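Local structure of polyhedrin (Uranotaenia sapphirina cypovirus, 4ZQX) at the interface of chains A and B. The protein forms the crystalline matrix of viral polyhedra that encase cypovirus particles, and probably binds ATP. Coordinates in Å, arbitrary orientation; residue numbers count along the deposited sequence, not the author numbering. Chains: chain A/B, Polyhedrin.

Contact 1: the interface of chains A and B. Residues chain A 25-26, 28, 44, 46, 204; chain B 120, 124-125, 133, 136-137.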
# COMPACT_ATOMS: atom_id res chain seq x y z
N ALA A 25 0.29 11.09 18.21
CA ALA A 25 -1.17 11.12 18.13
C ALA A 25 -1.57 11.31 16.68
O ALA A 25 -0.97 12.12 15.97
CB ALA A 25 -1.74 12.22 18.98
N ASN A 26 -2.56 10.54 16.22
CA ASN A 26 -2.95 10.62 14.82
C ASN A 26 -3.73 11.87 14.44
O ASN A 26 -4.61 12.31 15.16
CB ASN A 26 -3.80 9.40 14.46
CG ASN A 26 -2.98 8.16 14.25
OD1 ASN A 26 -1.85 8.22 13.77
ND2 ASN A 26 -3.56 7.02 14.59
N GLU A 28 -6.61 12.68 11.62
CA GLU A 28 -7.65 11.82 11.08
C GLU A 28 -8.21 12.38 9.78
O GLU A 28 -8.47 13.58 9.67
CB GLU A 28 -8.80 11.67 12.08
CG GLU A 28 -8.38 11.29 13.48
CD GLU A 28 -7.90 9.86 13.63
OE1 GLU A 28 -8.20 9.04 12.75
OE2 GLU A 28 -7.24 9.56 14.66
N HIS A 44 -11.36 5.82 5.61
CA HIS A 44 -10.64 6.40 6.75
C HIS A 44 -9.14 6.16 6.69
O HIS A 44 -8.70 5.02 6.50
CB HIS A 44 -11.16 5.85 8.07
CG HIS A 44 -10.35 6.30 9.24
ND1 HIS A 44 -9.41 5.49 9.85
CD2 HIS A 44 -10.28 7.50 9.87
CE1 HIS A 44 -8.82 6.17 10.82
NE2 HIS A 44 -9.32 7.39 10.85
N ALA A 46 -5.31 7.52 8.74
CA ALA A 46 -4.74 8.24 9.88
C ALA A 46 -3.23 8.07 9.94
O ALA A 46 -2.69 7.03 9.57
CB ALA A 46 -5.36 7.73 11.17
N VAL A 204 -0.86 2.75 10.00
CA VAL A 204 -2.21 2.61 10.52
C VAL A 204 -3.11 1.96 9.47
O VAL A 204 -3.15 2.40 8.32
CB VAL A 204 -2.79 3.97 10.95
CG1 VAL A 204 -4.14 3.78 11.63
CG2 VAL A 204 -1.79 4.72 11.86
N ARG B 120 -5.15 -3.35 17.34
CA ARG B 120 -6.01 -2.17 17.26
C ARG B 120 -7.46 -2.59 17.03
O ARG B 120 -7.73 -3.75 16.82
CB ARG B 120 -5.54 -1.22 16.14
CG ARG B 120 -4.08 -0.78 16.31
CD ARG B 120 -3.58 0.06 15.17
NE ARG B 120 -4.21 1.38 15.09
CZ ARG B 120 -3.81 2.45 15.79
NH1 ARG B 120 -2.79 2.37 16.64
NH2 ARG B 120 -4.44 3.61 15.63
N GLY B 124 -9.56 0.26 12.97
CA GLY B 124 -8.19 0.73 12.93
C GLY B 124 -7.81 1.74 13.99
O GLY B 124 -6.70 2.27 13.96
N LEU B 125 -8.71 2.03 14.93
CA LEU B 125 -8.41 2.98 15.99
C LEU B 125 -7.70 2.29 17.14
O LEU B 125 -7.82 1.08 17.29
CB LEU B 125 -9.69 3.59 16.54
CG LEU B 125 -10.59 4.35 15.58
CD1 LEU B 125 -11.75 4.94 16.37
CD2 LEU B 125 -9.83 5.42 14.90
N TYR B 133 -12.14 9.08 17.88
CA TYR B 133 -11.09 9.71 17.06
C TYR B 133 -10.15 10.58 17.87
O TYR B 133 -8.97 10.67 17.56
CB TYR B 133 -11.70 10.54 15.92
CG TYR B 133 -12.14 9.73 14.72
CD1 TYR B 133 -11.32 8.74 14.19
CD2 TYR B 133 -13.37 9.94 14.13
CE1 TYR B 133 -11.71 8.01 13.11
CE2 TYR B 133 -13.78 9.18 13.04
CZ TYR B 133 -12.94 8.23 12.55
OH TYR B 133 -13.32 7.47 11.49
N ASP B 136 -6.69 8.55 19.53
CA ASP B 136 -6.18 7.60 18.56
C ASP B 136 -4.71 7.95 18.31
O ASP B 136 -4.38 9.10 17.97
CB ASP B 136 -7.01 7.70 17.28
CG ASP B 136 -6.59 6.70 16.21
OD1 ASP B 136 -6.35 5.52 16.53
OD2 ASP B 136 -6.50 7.11 15.02
N ARG B 137 -3.83 6.98 18.51
CA ARG B 137 -2.38 7.22 18.48
C ARG B 137 -1.68 5.95 18.03
O ARG B 137 -2.32 4.92 17.87
CB ARG B 137 -1.87 7.70 19.85
CG ARG B 137 -2.30 6.86 21.05
CD ARG B 137 -1.38 5.68 21.33
NE ARG B 137 0.02 6.09 21.50
CZ ARG B 137 0.53 6.60 22.61
NH1 ARG B 137 -0.21 6.76 23.71
NH2 ARG B 137 1.81 6.96 22.64
O HOH W 1 -6.58 12.07 17.06
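An antiparallel beta bridge pairs A:Ala25 with B:Arg137 in a polyhedrin subunit contact, where the 3-10 turn B:133-135 and the segment after it lie against strands A:27-34 and A:40-47. A backbone bond runs from A:Asn26 N to B:Asp136 O, 2.9 Å. With CG anti to the backbone N (chi1 -178°), the B:Asp136 carboxylate points towards chain A. Its oxygens are divided between the two chains. OD2 faces chain A and receives the amide ND2 of A:Asn26 at 3.0 Å, a donor lying well above the carboxylate plane. The same OD2 sits 2.6 Å from the carboxylate oxygen OE2 of A:Glu28, with the two carboxylate planes 38° apart. Two fully ionised acids would repel at this separation, so a shared proton is likely, although no hydrogen is seen. The other oxygen, OD1, forms a salt bridge within chain B to NH2 of B:Arg120, 2.8 Å. That guanidinium is itself held by backbone carbonyls: NE and NH2 both donate to B:Gly124 O, while NH1 bonds B:Arg137 O in plane with the group. On the A side, A:His44 NE2 donates to OE1 of A:Glu28 (2.8 Å) in the imidazole plane, helping to set the rotation of the acid. The CD2-NE2 side of the imidazole meets the CE1 edge of the B:Tyr133 ring in a stepped, offset contact, NE2 3.3 Å from CE1; the two side chains run in opposite directions. CD1 of the tyrosine packs against A:Glu28 CD at 3.6 Å. Water 1 joins A:Asn26 O to B:Tyr133 O. The site thus couples an acid pair to a short backbone pairing. If a proton is shared, its loss at high pH would probably weaken the contact, in keeping with the dissolution of polyhedra in alkali. The contact helps to join neighbouring subunits in the polyhedral crystal.

Contact 2: the interface of chains A and B. Residues chain A 16, 20, 107, 225; chain B 132-134.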
# COMPACT_ATOMS: atom_id res chain seq x y z
N VAL A 16 -9.19 14.81 26.79
CA VAL A 16 -9.73 14.31 25.54
C VAL A 16 -9.57 15.35 24.44
O VAL A 16 -9.19 15.02 23.31
CB VAL A 16 -11.20 13.94 25.72
CG1 VAL A 16 -11.86 13.62 24.39
CG2 VAL A 16 -11.31 12.78 26.71
N PRO A 20 -4.97 14.97 20.64
CA PRO A 20 -4.41 14.95 19.27
C PRO A 20 -3.16 15.81 19.06
O PRO A 20 -2.51 15.67 18.04
CB PRO A 20 -5.56 15.48 18.41
CG PRO A 20 -6.81 15.22 19.21
CD PRO A 20 -6.38 15.42 20.64
N ARG A 107 -9.37 16.04 10.98
CA ARG A 107 -9.45 16.34 12.40
C ARG A 107 -8.11 16.08 13.06
O ARG A 107 -7.57 14.98 12.95
CB ARG A 107 -10.54 15.51 13.10
CG ARG A 107 -10.89 16.00 14.50
CD ARG A 107 -11.69 14.95 15.31
NE ARG A 107 -12.27 15.54 16.52
CZ ARG A 107 -11.64 15.70 17.68
NH1 ARG A 107 -10.40 15.28 17.83
NH2 ARG A 107 -12.27 16.27 18.70
N TYR A 225 -17.86 7.73 16.58
CA TYR A 225 -16.42 7.99 16.80
C TYR A 225 -16.04 9.45 17.03
O TYR A 225 -14.91 9.74 17.42
CB TYR A 225 -15.61 7.44 15.63
CG TYR A 225 -15.61 5.93 15.53
CD1 TYR A 225 -15.36 5.12 16.63
CD2 TYR A 225 -15.85 5.30 14.31
CE1 TYR A 225 -15.34 3.75 16.53
CE2 TYR A 225 -15.82 3.91 14.19
CZ TYR A 225 -15.57 3.15 15.31
OH TYR A 225 -15.55 1.77 15.20
N GLU B 132 -12.56 6.23 19.99
CA GLU B 132 -12.98 7.57 19.61
C GLU B 132 -11.83 8.25 18.88
O GLU B 132 -10.66 8.01 19.21
CB GLU B 132 -13.36 8.33 20.89
CG GLU B 132 -13.79 9.74 20.71
CD GLU B 132 -14.38 10.30 21.98
OE1 GLU B 132 -14.06 9.79 23.08
OE2 GLU B 132 -15.18 11.24 21.86
N TYR B 133 -12.14 9.08 17.88
CA TYR B 133 -11.09 9.71 17.06
C TYR B 133 -10.15 10.58 17.87
O TYR B 133 -8.97 10.67 17.56
CB TYR B 133 -11.70 10.54 15.92
CG TYR B 133 -12.14 9.73 14.72
CD1 TYR B 133 -11.32 8.74 14.19
CD2 TYR B 133 -13.37 9.94 14.13
CE1 TYR B 133 -11.71 8.01 13.11
CE2 TYR B 133 -13.78 9.18 13.04
CZ TYR B 133 -12.94 8.23 12.55
OH TYR B 133 -13.32 7.47 11.49
N SER B 134 -10.65 11.22 18.93
CA SER B 134 -9.83 12.12 19.74
C SER B 134 -8.69 11.41 20.45
O SER B 134 -7.68 12.04 20.77
CB SER B 134 -10.69 12.82 20.81
OG SER B 134 -11.57 13.76 20.23
O HOH W 2 -9.85 16.32 20.51
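This polyhedrin-polyhedrin interface seats the 3-10 turn B:133-135 among elements of chain A that include helix 4-18, the 3-10 helix 19-21, strand 101-107 and the end of helix 214-225, and so joins two copies in the deposited trimer. The backbone N of B:Tyr133 donates to A:Tyr225 O, the carbonyl of the last residue of helix A:214-225, at 2.9 Å. This bond is almost straight, 176° at the hydrogen, and the donor lies in the carbonyl plane. Beside it, CB of A:Tyr225 rests over the face of the B:Tyr133 ring, 4.0 Å from the centroid, a CH-pi contact that uses the methylene and not the phenol. One residue on, in the middle of the turn, B:Ser134 turns its OG beside its own backbone N (chi1 -70°) and towards the extended side chain of A:Arg107. OG approaches NH2 at 3.0 Å and NH1 at 3.1 Å. It stands above the guanidinium plane, only 3.2 Å from CZ, so neither N-H can point straight at it and any hydrogen bond here is bent. Water 2 instead occupies the in-plane edge between the two nitrogens, 2.9 Å from NH1, and also meets B:Ser134 OG and A:Val16 O. A:Val16 adds an apolar touch, its CG1 lying 3.9 Å from CB of B:Ser134. CG and CD of the A:Pro20 ring touch the B:Ser134 carbonyl oxygen.

Contact 1 and contact 2 are adjoining parts of one A-B interface, their C-alpha centres about 8 Å apart. B:Tyr133 belongs to both, with A:His44 and A:Tyr225 CB on opposite sides of its ring plane. The 3-10 turn B:133-135 is therefore held on two sides, by strands and the adjoining loop of chain A in contact 1, and by helix ends together with strand A:101-107 in contact 2. Since contact 1 carries the acid pair and contact 2 relies on a backbone bond, an arginine and water, a rise in pH would probably affect contact 1 more directly.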